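Putative phosphatase/phosphodiesterase MPN_349 (Mycoplasma pneumoniae M129, PDB 1T71) probably hydrolyses phosphate esters, perhaps 2',3'-cyclic nucleotides, at a two-iron centre of the calcineurin-like metallophosphatase kind. Local coordinates at residues Leu10-Gly15 with Asp156-Thr161; Glu43-Gly48 with Leu53-Phe58; His72-Lys77 with Thr97-His102; Ser108-Phe113 with Lys117-Asn122. All coordinates share one frame; numbering follows the deposited sequence.

Interaction 1 (Leu10-Gly15 with Asp156-Thr161). With FE (Fe (III) ion), chain B.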
loop_
_atom_site.group_PDB
_atom_site.type_symbol
_atom_site.label_atom_id
_atom_site.label_comp_id
_atom_site.label_asym_id
_atom_site.label_seq_id
_atom_site.Cartn_x
_atom_site.Cartn_y
_atom_site.Cartn_z
ATOM N N LEU A 10 -3.952 3.253 -3.989
ATOM C CA LEU A 10 -4.563 1.930 -3.861
ATOM C C LEU A 10 -3.754 1.034 -2.927
ATOM O O LEU A 10 -2.519 1.058 -2.945
ATOM C CB LEU A 10 -4.683 1.262 -5.237
ATOM C CG LEU A 10 -5.410 2.048 -6.337
ATOM C CD1 LEU A 10 -5.678 1.133 -7.526
ATOM C CD2 LEU A 10 -6.717 2.601 -5.812
ATOM N N GLY A 11 -4.459 0.241 -2.123
ATOM C CA GLY A 11 -3.809 -0.647 -1.172
ATOM C C GLY A 11 -3.189 -1.894 -1.782
ATOM O O GLY A 11 -3.364 -2.175 -2.967
ATOM N N ASP A 12 -2.469 -2.642 -0.949
ATOM C CA ASP A 12 -1.768 -3.863 -1.336
ATOM C C ASP A 12 -2.348 -4.628 -2.512
ATOM O O ASP A 12 -3.436 -5.199 -2.412
ATOM C CB ASP A 12 -1.676 -4.822 -0.138
ATOM C CG ASP A 12 -0.935 -4.220 1.040
ATOM O OD1 ASP A 12 -1.235 -3.055 1.401
ATOM O OD2 ASP A 12 -0.063 -4.913 1.609
ATOM N N VAL A 13 -1.603 -4.650 -3.618
ATOM C CA VAL A 13 -2.011 -5.385 -4.817
ATOM C C VAL A 13 -1.701 -6.848 -4.522
ATOM O O VAL A 13 -0.567 -7.190 -4.201
ATOM C CB VAL A 13 -1.207 -4.943 -6.056
ATOM C CG1 VAL A 13 -1.579 -5.805 -7.246
ATOM C CG2 VAL A 13 -1.491 -3.490 -6.364
ATOM N N TYR A 14 -2.696 -7.716 -4.645
ATOM C CA TYR A 14 -2.498 -9.123 -4.313
ATOM C C TYR A 14 -2.892 -10.112 -5.417
ATOM O O TYR A 14 -4.077 -10.310 -5.707
ATOM C CB TYR A 14 -3.285 -9.417 -3.024
ATOM C CG TYR A 14 -2.984 -10.736 -2.342
ATOM C CD1 TYR A 14 -3.253 -11.959 -2.970
ATOM C CD2 TYR A 14 -2.459 -10.761 -1.051
ATOM C CE1 TYR A 14 -3.004 -13.177 -2.319
ATOM C CE2 TYR A 14 -2.204 -11.967 -0.394
ATOM C CZ TYR A 14 -2.479 -13.166 -1.032
ATOM O OH TYR A 14 -2.227 -14.344 -0.375
ATOM N N GLY A 15 -1.881 -10.730 -6.025
ATOM C CA GLY A 15 -2.110 -11.727 -7.057
ATOM C C GLY A 15 -2.791 -11.299 -8.343
ATOM O O GLY A 15 -2.926 -10.112 -8.643
ATOM N N ASP A 156 3.409 6.004 3.265
ATOM C CA ASP A 156 2.737 4.709 3.319
ATOM C C ASP A 156 3.393 3.979 4.492
ATOM O O ASP A 156 4.533 3.521 4.385
ATOM C CB ASP A 156 2.950 3.921 2.016
ATOM C CG ASP A 156 2.423 2.486 2.102
ATOM O OD1 ASP A 156 2.374 1.779 1.066
ATOM O OD2 ASP A 156 2.063 2.055 3.215
ATOM N N PHE A 157 2.677 3.899 5.615
ATOM C CA PHE A 157 3.188 3.239 6.818
ATOM C C PHE A 157 2.673 1.808 6.838
ATOM O O PHE A 157 1.506 1.558 7.142
ATOM C CB PHE A 157 2.715 3.985 8.072
ATOM C CG PHE A 157 3.405 3.558 9.346
ATOM C CD1 PHE A 157 2.713 3.556 10.556
ATOM C CD2 PHE A 157 4.740 3.159 9.339
ATOM C CE1 PHE A 157 3.342 3.156 11.744
ATOM C CE2 PHE A 157 5.380 2.758 10.518
ATOM C CZ PHE A 157 4.680 2.755 11.723
ATOM N N HIS A 158 3.552 0.873 6.504
ATOM C CA HIS A 158 3.199 -0.539 6.451
ATOM C C HIS A 158 3.358 -1.140 7.841
ATOM O O HIS A 158 4.447 -1.586 8.211
ATOM C CB HIS A 158 4.115 -1.248 5.445
ATOM C CG HIS A 158 3.481 -2.426 4.783
ATOM N ND1 HIS A 158 3.873 -3.722 5.040
ATOM C CD2 HIS A 158 2.466 -2.508 3.891
ATOM C CE1 HIS A 158 3.126 -4.550 4.332
ATOM N NE2 HIS A 158 2.265 -3.840 3.627
ATOM N N ALA A 159 2.269 -1.154 8.607
ATOM C CA ALA A 159 2.305 -1.663 9.976
ATOM C C ALA A 159 1.134 -2.578 10.307
ATOM O O ALA A 159 0.093 -2.554 9.637
ATOM C CB ALA A 159 2.350 -0.498 10.957
ATOM N N GLU A 160 1.301 -3.361 11.365
ATOM C CA GLU A 160 0.290 -4.332 11.772
ATOM C C GLU A 160 -0.739 -3.840 12.785
ATOM O O GLU A 160 -1.929 -4.090 12.647
ATOM C CB GLU A 160 0.997 -5.571 12.337
ATOM C CG GLU A 160 0.400 -6.898 11.899
ATOM C CD GLU A 160 -0.924 -7.181 12.553
ATOM O OE1 GLU A 160 -1.631 -8.091 12.092
ATOM O OE2 GLU A 160 -1.255 -6.492 13.540
ATOM N N THR A 161 -0.262 -3.131 13.797
ATOM C CA THR A 161 -1.084 -2.650 14.898
ATOM C C THR A 161 -1.837 -1.317 14.763
ATOM O O THR A 161 -1.285 -0.332 14.276
ATOM C CB THR A 161 -0.186 -2.606 16.157
ATOM O OG1 THR A 161 -0.037 -3.935 16.674
ATOM C CG2 THR A 161 -0.749 -1.715 17.195
HETATM FE FE FE B . 0.260 -7.034 2.119
#
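Asp-12 and His-158 meet through one pair of atoms, deep in the protein beside the irons. As modelled, His-158 NE2 donates to Asp-12 OD2 over 3.3 Å, nearly straight at 176°. The acceptor lies in the imidazole plane and uses its syn lone pair, and carboxylate and ring are almost coplanar. The ring assignment deserves caution: His-158 CE1 sits only 2.3 Å from FE of chain C, although His-158 is a known ligand of that metal. Turned over, the ring would set NE2 on the iron, and the bond to Asp-12 is therefore doubtful. What is secure is Asp-12 OD2 on the chain B iron at 2.2 Å. With Asp-12 chi1 at -60°, CG stands anti to the carbonyl carbon, which carries the carboxylate toward that iron. In the same shell, Glu-43 shares the chain B iron, and the His-183 ring meets that of His-158. Farther out, Asp-156, on the same strand as His-158, is held by Thr-68, Thr-182 and Asn-41. In either ring orientation the imidazole lies between a metal-bound carboxylate and the second iron, so the chemistry is that of a shared first shell in a dinuclear site.

Interaction 2 (Glu43-Gly48 with Leu53-Phe58). With FE (Fe (III) ion), chain B; FE (Fe (III) ion), chain C.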
loop_
_atom_site.group_PDB
_atom_site.type_symbol
_atom_site.label_atom_id
_atom_site.label_comp_id
_atom_site.label_asym_id
_atom_site.label_seq_id
_atom_site.Cartn_x
_atom_site.Cartn_y
_atom_site.Cartn_z
ATOM N N GLU A 43 3.234 -4.763 -2.814
ATOM C CA GLU A 43 3.986 -5.791 -2.104
ATOM C C GLU A 43 3.520 -7.245 -2.219
ATOM O O GLU A 43 4.285 -8.151 -1.890
ATOM C CB GLU A 43 4.097 -5.429 -0.621
ATOM C CG GLU A 43 2.902 -5.843 0.206
ATOM C CD GLU A 43 3.314 -6.432 1.537
ATOM O OE1 GLU A 43 2.430 -6.951 2.240
ATOM O OE2 GLU A 43 4.520 -6.380 1.877
ATOM N N ASN A 44 2.283 -7.477 -2.657
ATOM C CA ASN A 44 1.756 -8.844 -2.793
ATOM C C ASN A 44 1.415 -9.198 -4.243
ATOM O O ASN A 44 0.761 -10.205 -4.504
ATOM C CB ASN A 44 0.485 -9.005 -1.953
ATOM C CG ASN A 44 0.751 -8.924 -0.457
ATOM O OD1 ASN A 44 1.293 -9.853 0.139
ATOM N ND2 ASN A 44 0.374 -7.812 0.149
ATOM N N THR A 45 1.859 -8.374 -5.184
ATOM C CA THR A 45 1.540 -8.582 -6.586
ATOM C C THR A 45 1.782 -9.964 -7.196
ATOM O O THR A 45 0.850 -10.579 -7.716
ATOM C CB THR A 45 2.247 -7.532 -7.465
ATOM O OG1 THR A 45 1.858 -6.216 -7.047
ATOM C CG2 THR A 45 1.861 -7.724 -8.928
ATOM N N THR A 46 3.017 -10.451 -7.136
ATOM C CA THR A 46 3.374 -11.737 -7.734
ATOM C C THR A 46 3.195 -12.950 -6.812
ATOM O O THR A 46 3.958 -13.150 -5.864
ATOM C CB THR A 46 4.823 -11.672 -8.233
ATOM O OG1 THR A 46 4.959 -10.539 -9.104
ATOM C CG2 THR A 46 5.206 -12.949 -8.982
ATOM N N HIS A 47 2.187 -13.764 -7.115
ATOM C CA HIS A 47 1.865 -14.947 -6.316
ATOM C C HIS A 47 1.692 -14.615 -4.831
ATOM O O HIS A 47 2.038 -15.409 -3.951
ATOM C CB HIS A 47 2.931 -16.032 -6.503
ATOM C CG HIS A 47 2.983 -16.581 -7.894
ATOM N ND1 HIS A 47 3.948 -16.215 -8.807
ATOM C CD2 HIS A 47 2.150 -17.424 -8.548
ATOM C CE1 HIS A 47 3.708 -16.806 -9.964
ATOM N NE2 HIS A 47 2.621 -17.544 -9.833
ATOM N N GLY A 48 1.150 -13.429 -4.565
ATOM C CA GLY A 48 0.904 -13.007 -3.199
ATOM C C GLY A 48 2.096 -12.418 -2.468
ATOM O O GLY A 48 1.947 -11.951 -1.336
ATOM N N LEU A 53 9.381 -8.455 -12.663
ATOM C CA LEU A 53 9.574 -7.386 -13.644
ATOM C C LEU A 53 8.344 -7.373 -14.536
ATOM O O LEU A 53 7.805 -6.319 -14.869
ATOM C CB LEU A 53 10.807 -7.661 -14.508
ATOM C CG LEU A 53 11.557 -6.489 -15.157
ATOM C CD1 LEU A 53 11.974 -6.917 -16.557
ATOM C CD2 LEU A 53 10.709 -5.229 -15.216
ATOM N N LYS A 54 7.916 -8.568 -14.929
ATOM C CA LYS A 54 6.747 -8.727 -15.777
ATOM C C LYS A 54 5.563 -7.996 -15.150
ATOM O O LYS A 54 4.899 -7.198 -15.803
ATOM C CB LYS A 54 6.411 -10.216 -15.930
ATOM C CG LYS A 54 5.259 -10.510 -16.889
ATOM C CD LYS A 54 4.840 -11.984 -16.851
ATOM C CE LYS A 54 4.324 -12.367 -15.455
ATOM N NZ LYS A 54 3.845 -13.784 -15.347
ATOM N N HIS A 55 5.312 -8.255 -13.872
ATOM C CA HIS A 55 4.191 -7.621 -13.197
ATOM C C HIS A 55 4.388 -6.132 -12.947
ATOM O O HIS A 55 3.415 -5.372 -12.897
ATOM C CB HIS A 55 3.884 -8.386 -11.913
ATOM C CG HIS A 55 3.322 -9.751 -12.169
ATOM N ND1 HIS A 55 3.391 -10.776 -11.253
ATOM C CD2 HIS A 55 2.688 -10.258 -13.253
ATOM C CE1 HIS A 55 2.826 -11.858 -11.761
ATOM N NE2 HIS A 55 2.391 -11.568 -12.973
ATOM N N TYR A 56 5.640 -5.706 -12.809
ATOM C CA TYR A 56 5.913 -4.295 -12.601
ATOM C C TYR A 56 5.508 -3.541 -13.863
ATOM O O TYR A 56 4.899 -2.473 -13.794
ATOM C CB TYR A 56 7.395 -4.063 -12.304
ATOM C CG TYR A 56 7.840 -2.636 -12.552
ATOM C CD1 TYR A 56 8.278 -2.227 -13.817
ATOM C CD2 TYR A 56 7.777 -1.680 -11.540
ATOM C CE1 TYR A 56 8.640 -0.899 -14.065
ATOM C CE2 TYR A 56 8.132 -0.352 -11.780
ATOM C CZ TYR A 56 8.559 0.031 -13.042
ATOM O OH TYR A 56 8.882 1.347 -13.274
ATOM N N GLU A 57 5.838 -4.097 -15.025
ATOM C CA GLU A 57 5.472 -3.433 -16.271
ATOM C C GLU A 57 3.957 -3.487 -16.466
ATOM O O GLU A 57 3.360 -2.538 -16.968
ATOM C CB GLU A 57 6.217 -4.056 -17.460
ATOM C CG GLU A 57 7.725 -3.741 -17.471
ATOM C CD GLU A 57 8.042 -2.232 -17.496
ATOM O OE1 GLU A 57 9.240 -1.869 -17.391
ATOM O OE2 GLU A 57 7.109 -1.406 -17.634
ATOM N N PHE A 58 3.333 -4.586 -16.052
ATOM C CA PHE A 58 1.881 -4.707 -16.164
ATOM C C PHE A 58 1.209 -3.551 -15.410
ATOM O O PHE A 58 0.350 -2.851 -15.956
ATOM C CB PHE A 58 1.403 -6.033 -15.569
ATOM C CG PHE A 58 -0.097 -6.169 -15.519
ATOM C CD1 PHE A 58 -0.777 -6.887 -16.497
ATOM C CD2 PHE A 58 -0.833 -5.550 -14.509
ATOM C CE1 PHE A 58 -2.167 -6.989 -16.468
ATOM C CE2 PHE A 58 -2.219 -5.645 -14.473
ATOM C CZ PHE A 58 -2.888 -6.365 -15.453
HETATM FE FE FE B . 0.260 -7.034 2.119
HETATM FE FE FE C . 2.383 -6.743 4.454
#
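Thr-46 meets the imidazole of His-55 at its edge, and Thr-45 touches the root of the same side chain. Thr-46 OG1 lies near the ring plane and is hydrogen-bonded to His-55 ND1 at 2.7 Å; either atom could be the donor. The two side chains run at a slant to each other, with Thr-46 CG2 following the hydroxyl in and packing 3.8 Å from His-55 CE1. A His-55 chi1 of -69° brings the ring to the loop, and chi2 of 157° turns its ND1 edge to Thr-46. Thr-45 and His-55 instead pass in opposite directions, the methyl CG2 of Thr-45 resting 3.7 Å from His-55 CB, while Thr-45 OG1 turns to the Ala-42 carbonyl. Upstream, the 43-48 loop carries the metal ligands. Glu-43 OE1 bridges both irons at 2.2 Å each, and its OE2 takes the backbone N-H of His-72. Asn-44 is modelled with ND2 at 2.1 Å from the chain B iron and OD1 facing Gly-48 O at 2.6 Å, two acceptors together; its amide is probably turned over, with oxygen on the metal. Thr-46 OG1 also receives the backbone N-H of Ser-52. With two polar partners on that one buried hydroxyl, the metal-binding loop is tied both to helix 53-62 and to Ser-52, just before it.

Interaction 3 (His72-Lys77 with Thr97-His102)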
loop_
_atom_site.group_PDB
_atom_site.type_symbol
_atom_site.label_atom_id
_atom_site.label_comp_id
_atom_site.label_asym_id
_atom_site.label_seq_id
_atom_site.Cartn_x
_atom_site.Cartn_y
_atom_site.Cartn_z
ATOM N N HIS A 72 7.113 -7.891 2.153
ATOM C CA HIS A 72 7.431 -8.892 1.143
ATOM C C HIS A 72 8.117 -8.274 -0.068
ATOM O O HIS A 72 8.121 -8.845 -1.156
ATOM C CB HIS A 72 6.159 -9.623 0.719
ATOM C CG HIS A 72 5.677 -10.609 1.736
ATOM N ND1 HIS A 72 4.395 -10.593 2.244
ATOM C CD2 HIS A 72 6.311 -11.641 2.341
ATOM C CE1 HIS A 72 4.262 -11.574 3.120
ATOM N NE2 HIS A 72 5.409 -12.224 3.196
ATOM N N THR A 73 8.707 -7.102 0.138
ATOM C CA THR A 73 9.401 -6.387 -0.926
ATOM C C THR A 73 10.439 -7.219 -1.698
ATOM O O THR A 73 10.547 -7.121 -2.919
ATOM C CB THR A 73 10.147 -5.135 -0.363
ATOM O OG1 THR A 73 9.205 -4.214 0.215
ATOM C CG2 THR A 73 10.936 -4.434 -1.477
ATOM N N TRP A 74 11.185 -8.054 -0.989
ATOM C CA TRP A 74 12.269 -8.804 -1.612
ATOM C C TRP A 74 12.045 -10.271 -1.946
ATOM O O TRP A 74 13.009 -11.009 -2.172
ATOM C CB TRP A 74 13.504 -8.661 -0.717
ATOM C CG TRP A 74 13.726 -7.231 -0.293
ATOM C CD1 TRP A 74 14.469 -6.283 -0.945
ATOM C CD2 TRP A 74 13.121 -6.565 0.826
ATOM N NE1 TRP A 74 14.359 -5.071 -0.302
ATOM C CE2 TRP A 74 13.536 -5.214 0.783
ATOM C CE3 TRP A 74 12.263 -6.978 1.856
ATOM C CZ2 TRP A 74 13.122 -4.272 1.734
ATOM C CZ3 TRP A 74 11.853 -6.042 2.803
ATOM C CH2 TRP A 74 12.283 -4.703 2.732
ATOM N N PHE A 75 10.794 -10.702 -2.022
ATOM C CA PHE A 75 10.549 -12.104 -2.300
ATOM C C PHE A 75 10.833 -12.609 -3.718
ATOM O O PHE A 75 11.281 -13.743 -3.877
ATOM C CB PHE A 75 9.133 -12.487 -1.884
ATOM C CG PHE A 75 8.946 -13.962 -1.729
ATOM C CD1 PHE A 75 8.379 -14.716 -2.747
ATOM C CD2 PHE A 75 9.388 -14.607 -0.577
ATOM C CE1 PHE A 75 8.250 -16.093 -2.619
ATOM C CE2 PHE A 75 9.265 -15.982 -0.440
ATOM C CZ PHE A 75 8.698 -16.728 -1.464
ATOM N N GLN A 76 10.580 -11.799 -4.743
ATOM C CA GLN A 76 10.852 -12.235 -6.111
ATOM C C GLN A 76 12.328 -11.977 -6.448
ATOM O O GLN A 76 12.671 -11.001 -7.126
ATOM C CB GLN A 76 9.921 -11.510 -7.091
ATOM C CG GLN A 76 8.432 -11.795 -6.838
ATOM C CD GLN A 76 8.068 -13.270 -6.984
ATOM O OE1 GLN A 76 7.126 -13.764 -6.347
ATOM N NE2 GLN A 76 8.800 -13.974 -7.833
ATOM N N LYS A 77 13.184 -12.875 -5.966
ATOM C CA LYS A 77 14.636 -12.791 -6.133
ATOM C C LYS A 77 15.160 -12.620 -7.552
ATOM O O LYS A 77 16.089 -11.849 -7.786
ATOM C CB LYS A 77 15.307 -14.041 -5.568
ATOM C CG LYS A 77 14.601 -14.683 -4.410
ATOM C CD LYS A 77 14.881 -13.985 -3.119
ATOM C CE LYS A 77 14.309 -14.811 -1.989
ATOM N NZ LYS A 77 14.807 -16.212 -2.071
ATOM N N THR A 97 21.343 -1.616 8.637
ATOM C CA THR A 97 22.474 -2.005 7.802
ATOM C C THR A 97 22.845 -3.487 7.835
ATOM O O THR A 97 23.484 -3.981 6.909
ATOM C CB THR A 97 23.726 -1.165 8.133
ATOM O OG1 THR A 97 23.951 -1.162 9.549
ATOM C CG2 THR A 97 23.544 0.264 7.640
ATOM N N SER A 98 22.441 -4.200 8.882
ATOM C CA SER A 98 22.746 -5.625 8.977
ATOM C C SER A 98 21.968 -6.414 7.924
ATOM O O SER A 98 22.328 -7.539 7.573
ATOM C CB SER A 98 22.387 -6.158 10.362
ATOM O OG SER A 98 20.991 -6.072 10.588
ATOM N N PHE A 99 20.893 -5.813 7.427
ATOM C CA PHE A 99 20.053 -6.452 6.426
ATOM C C PHE A 99 20.602 -6.246 5.018
ATOM O O PHE A 99 20.904 -5.120 4.622
ATOM C CB PHE A 99 18.629 -5.878 6.518
ATOM C CG PHE A 99 17.681 -6.402 5.469
ATOM C CD1 PHE A 99 16.867 -5.527 4.755
ATOM C CD2 PHE A 99 17.580 -7.765 5.215
ATOM C CE1 PHE A 99 15.963 -5.999 3.799
ATOM C CE2 PHE A 99 16.679 -8.251 4.261
ATOM C CZ PHE A 99 15.869 -7.366 3.552
ATOM N N ALA A 100 20.754 -7.331 4.264
ATOM C CA ALA A 100 21.217 -7.206 2.884
ATOM C C ALA A 100 20.048 -6.451 2.260
ATOM O O ALA A 100 18.921 -6.600 2.718
ATOM C CB ALA A 100 21.356 -8.582 2.247
ATOM N N PHE A 101 20.290 -5.641 1.239
ATOM C CA PHE A 101 19.204 -4.870 0.610
ATOM C C PHE A 101 18.885 -3.580 1.373
ATOM O O PHE A 101 17.996 -2.822 0.969
ATOM C CB PHE A 101 17.898 -5.681 0.501
ATOM C CG PHE A 101 18.054 -7.028 -0.153
ATOM C CD1 PHE A 101 18.837 -7.186 -1.291
ATOM C CD2 PHE A 101 17.412 -8.144 0.378
ATOM C CE1 PHE A 101 18.981 -8.439 -1.889
ATOM C CE2 PHE A 101 17.550 -9.398 -0.212
ATOM C CZ PHE A 101 18.335 -9.547 -1.345
ATOM N N HIS A 102 19.598 -3.331 2.468
ATOM C CA HIS A 102 19.372 -2.118 3.251
ATOM C C HIS A 102 19.656 -0.895 2.380
ATOM O O HIS A 102 19.219 0.216 2.691
ATOM C CB HIS A 102 20.291 -2.099 4.474
ATOM C CG HIS A 102 21.744 -1.961 4.133
ATOM N ND1 HIS A 102 22.343 -0.741 3.904
ATOM C CD2 HIS A 102 22.704 -2.895 3.926
ATOM C CE1 HIS A 102 23.608 -0.928 3.568
ATOM N NE2 HIS A 102 23.852 -2.226 3.573
#
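Phe-99 brings the edge of its ring over one face of the Trp-74 indole, a T-shaped pair with planes at 82° and centroids 5.1 Å apart. The closest approach there is Phe-99 CE1 to Trp-74 CZ2, 3.9 Å. With CG anti to the backbone N (chi1 176°), Phe-99 extends toward the indole. The opposite face is packed too, Thr-73 CB sitting 3.4 Å above its centre. Together with Phe-101 these rings form an aromatic cluster, which Phe-132 extends by meeting both Trp-74 and Phe-99. The cluster joins two loops: a type I turn that opens with His-72, probably the proton donor, and a type II turn running from Phe-99 to His-102. Phe-101 is on the more open side. Its ring is almost parallel to the indole five-membered ring but slid so far aside that they barely overlap, with centroids 4.9 Å apart. The contact is just as close, though: Phe-101 CB lies 3.7 Å from Trp-74 NE1, an N-H buried here without any polar partner, while Phe-101 itself remains partly exposed.

Interaction 4 (Ser108-Phe113 with Lys117-Asn122)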
loop_
_atom_site.group_PDB
_atom_site.type_symbol
_atom_site.label_atom_id
_atom_site.label_comp_id
_atom_site.label_asym_id
_atom_site.label_seq_id
_atom_site.Cartn_x
_atom_site.Cartn_y
_atom_site.Cartn_z
ATOM N N SER A 108 12.667 6.575 -0.057
ATOM C CA SER A 108 11.897 7.803 -0.224
ATOM C C SER A 108 12.351 8.449 -1.532
ATOM O O SER A 108 13.522 8.353 -1.896
ATOM C CB SER A 108 12.159 8.759 0.944
ATOM O OG SER A 108 11.433 9.965 0.801
ATOM N N LEU A 109 11.432 9.084 -2.250
ATOM C CA LEU A 109 11.804 9.737 -3.501
ATOM C C LEU A 109 11.108 11.073 -3.664
ATOM O O LEU A 109 10.081 11.335 -3.037
ATOM C CB LEU A 109 11.501 8.836 -4.706
ATOM C CG LEU A 109 10.072 8.504 -5.134
ATOM C CD1 LEU A 109 9.373 9.733 -5.690
ATOM C CD2 LEU A 109 10.127 7.425 -6.202
ATOM N N VAL A 110 11.678 11.919 -4.512
ATOM C CA VAL A 110 11.120 13.237 -4.760
ATOM C C VAL A 110 11.058 13.537 -6.247
ATOM O O VAL A 110 11.987 13.250 -7.002
ATOM C CB VAL A 110 11.971 14.342 -4.104
ATOM C CG1 VAL A 110 11.285 15.695 -4.265
ATOM C CG2 VAL A 110 12.191 14.029 -2.648
ATOM N N PHE A 111 9.945 14.115 -6.662
ATOM C CA PHE A 111 9.761 14.500 -8.044
ATOM C C PHE A 111 8.907 15.753 -7.993
ATOM O O PHE A 111 8.264 16.030 -6.977
ATOM C CB PHE A 111 9.059 13.398 -8.842
ATOM C CG PHE A 111 7.672 13.082 -8.367
ATOM C CD1 PHE A 111 7.467 12.354 -7.203
ATOM C CD2 PHE A 111 6.565 13.495 -9.102
ATOM C CE1 PHE A 111 6.175 12.035 -6.780
ATOM C CE2 PHE A 111 5.270 13.184 -8.687
ATOM C CZ PHE A 111 5.075 12.453 -7.524
ATOM N N GLU A 112 8.910 16.528 -9.068
ATOM C CA GLU A 112 8.108 17.733 -9.065
ATOM C C GLU A 112 6.978 17.562 -10.053
ATOM O O GLU A 112 7.152 16.961 -11.112
ATOM C CB GLU A 112 8.957 18.961 -9.412
ATOM C CG GLU A 112 9.205 19.182 -10.895
ATOM C CD GLU A 112 10.114 20.373 -11.153
ATOM O OE1 GLU A 112 11.321 20.287 -10.830
ATOM O OE2 GLU A 112 9.619 21.401 -11.668
ATOM N N PHE A 113 5.810 18.065 -9.675
ATOM C CA PHE A 113 4.630 17.985 -10.514
ATOM C C PHE A 113 3.883 19.306 -10.417
ATOM O O PHE A 113 3.261 19.616 -9.399
ATOM C CB PHE A 113 3.736 16.827 -10.061
ATOM C CG PHE A 113 2.500 16.649 -10.898
ATOM C CD1 PHE A 113 1.357 17.401 -10.646
ATOM C CD2 PHE A 113 2.486 15.743 -11.954
ATOM C CE1 PHE A 113 0.217 17.256 -11.436
ATOM C CE2 PHE A 113 1.348 15.590 -12.751
ATOM C CZ PHE A 113 0.212 16.348 -12.491
ATOM N N LYS A 117 7.092 20.163 -5.238
ATOM C CA LYS A 117 8.117 19.167 -4.961
ATOM C C LYS A 117 7.406 18.126 -4.099
ATOM O O LYS A 117 7.070 18.388 -2.938
ATOM C CB LYS A 117 9.270 19.801 -4.184
ATOM C CG LYS A 117 10.628 19.182 -4.456
ATOM C CD LYS A 117 11.717 19.902 -3.673
ATOM C CE LYS A 117 13.110 19.490 -4.148
ATOM N NZ LYS A 117 13.351 18.022 -4.032
ATOM N N ILE A 118 7.166 16.952 -4.672
ATOM C CA ILE A 118 6.460 15.888 -3.970
ATOM C C ILE A 118 7.359 14.748 -3.507
ATOM O O ILE A 118 8.185 14.239 -4.266
ATOM C CB ILE A 118 5.347 15.309 -4.858
ATOM C CG1 ILE A 118 4.427 16.442 -5.328
ATOM C CG2 ILE A 118 4.557 14.253 -4.088
ATOM C CD1 ILE A 118 3.334 15.997 -6.287
ATOM N N ARG A 119 7.180 14.344 -2.254
ATOM C CA ARG A 119 7.967 13.264 -1.684
ATOM C C ARG A 119 7.092 12.059 -1.332
ATOM O O ARG A 119 5.983 12.214 -0.820
ATOM C CB ARG A 119 8.681 13.762 -0.432
ATOM C CG ARG A 119 9.892 12.955 -0.047
ATOM C CD ARG A 119 10.643 13.592 1.113
ATOM N NE ARG A 119 11.951 12.973 1.276
ATOM C CZ ARG A 119 13.067 13.412 0.705
ATOM N NH1 ARG A 119 13.047 14.489 -0.064
ATOM N NH2 ARG A 119 14.203 12.758 0.893
ATOM N N ILE A 120 7.579 10.861 -1.643
ATOM C CA ILE A 120 6.850 9.639 -1.316
ATOM C C ILE A 120 7.775 8.781 -0.471
ATOM O O ILE A 120 8.886 8.446 -0.895
ATOM C CB ILE A 120 6.440 8.832 -2.572
ATOM C CG1 ILE A 120 5.468 9.640 -3.433
ATOM C CG2 ILE A 120 5.774 7.520 -2.144
ATOM C CD1 ILE A 120 5.038 8.923 -4.713
ATOM N N THR A 121 7.315 8.441 0.729
ATOM C CA THR A 121 8.093 7.643 1.668
ATOM C C THR A 121 7.324 6.398 2.113
ATOM O O THR A 121 6.112 6.445 2.339
ATOM C CB THR A 121 8.464 8.483 2.909
ATOM O OG1 THR A 121 9.202 9.636 2.489
ATOM C CG2 THR A 121 9.315 7.675 3.883
ATOM N N ASN A 122 8.051 5.293 2.243
ATOM C CA ASN A 122 7.501 4.000 2.643
ATOM C C ASN A 122 8.268 3.553 3.888
ATOM O O ASN A 122 9.493 3.627 3.926
ATOM C CB ASN A 122 7.681 3.000 1.481
ATOM C CG ASN A 122 7.119 1.604 1.783
ATOM O OD1 ASN A 122 6.101 1.447 2.476
ATOM N ND2 ASN A 122 7.771 0.583 1.227
#
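A β-hairpin brings strands 108-112 and 117-124 together at the edge of a mixed sheet. Its antiparallel backbones are joined at two hydrogen-bonded pairs, Leu-109 with Ile-120 and Phe-111 with Ile-118. The shortest of the four bonds is Ile-118 N to Phe-111 O, 2.7 Å, nearly along the C=O axis. Leu-109, Phe-111, Ile-118 and Ile-120 share one apolar face. There Phe-111, its CG wedged between backbone N and carbonyl carbon (chi1 63°), lays its ring over Ile-118, whose CB makes a CH-π contact 4.1 Å from the ring centroid. Ile-120 CD1 approaches Phe-111 CE1 obliquely at 3.9 Å, and Tyr-66 stacks on the same phenyl. The other face is more polar: Ser-108 OG is hydrogen-bonded to Thr-121 OG1 at 2.8 Å, though the threonine oxygen is less surely placed, and Lys-117 turns its amine to a salt bridge with Asp-149. Strand 152-158 pairs with the far side of 117-124, leaving 108-112 as the outer strand of an antiparallel edge hairpin.

Interactions 1 and 2 are buried and meet at one iron, and Gly-15 N probably bonds to Asn-44 O between them. Interaction 3 lies farther out and only partly buried, yet it is tied back to interaction 2 by a backbone N-H. Interaction 4, likewise partly buried, is the most remote from interactions 2 and 3, its centre about 22 Å from each of theirs, and joins interaction 1 through the sheet, where Asp-156 N probably bonds to Thr-121 O. Chemistry follows place: metal coordination at the centre, a threonine–histidine bond behind it, aromatic rings on the loops, and backbone pairing at the sheet edge.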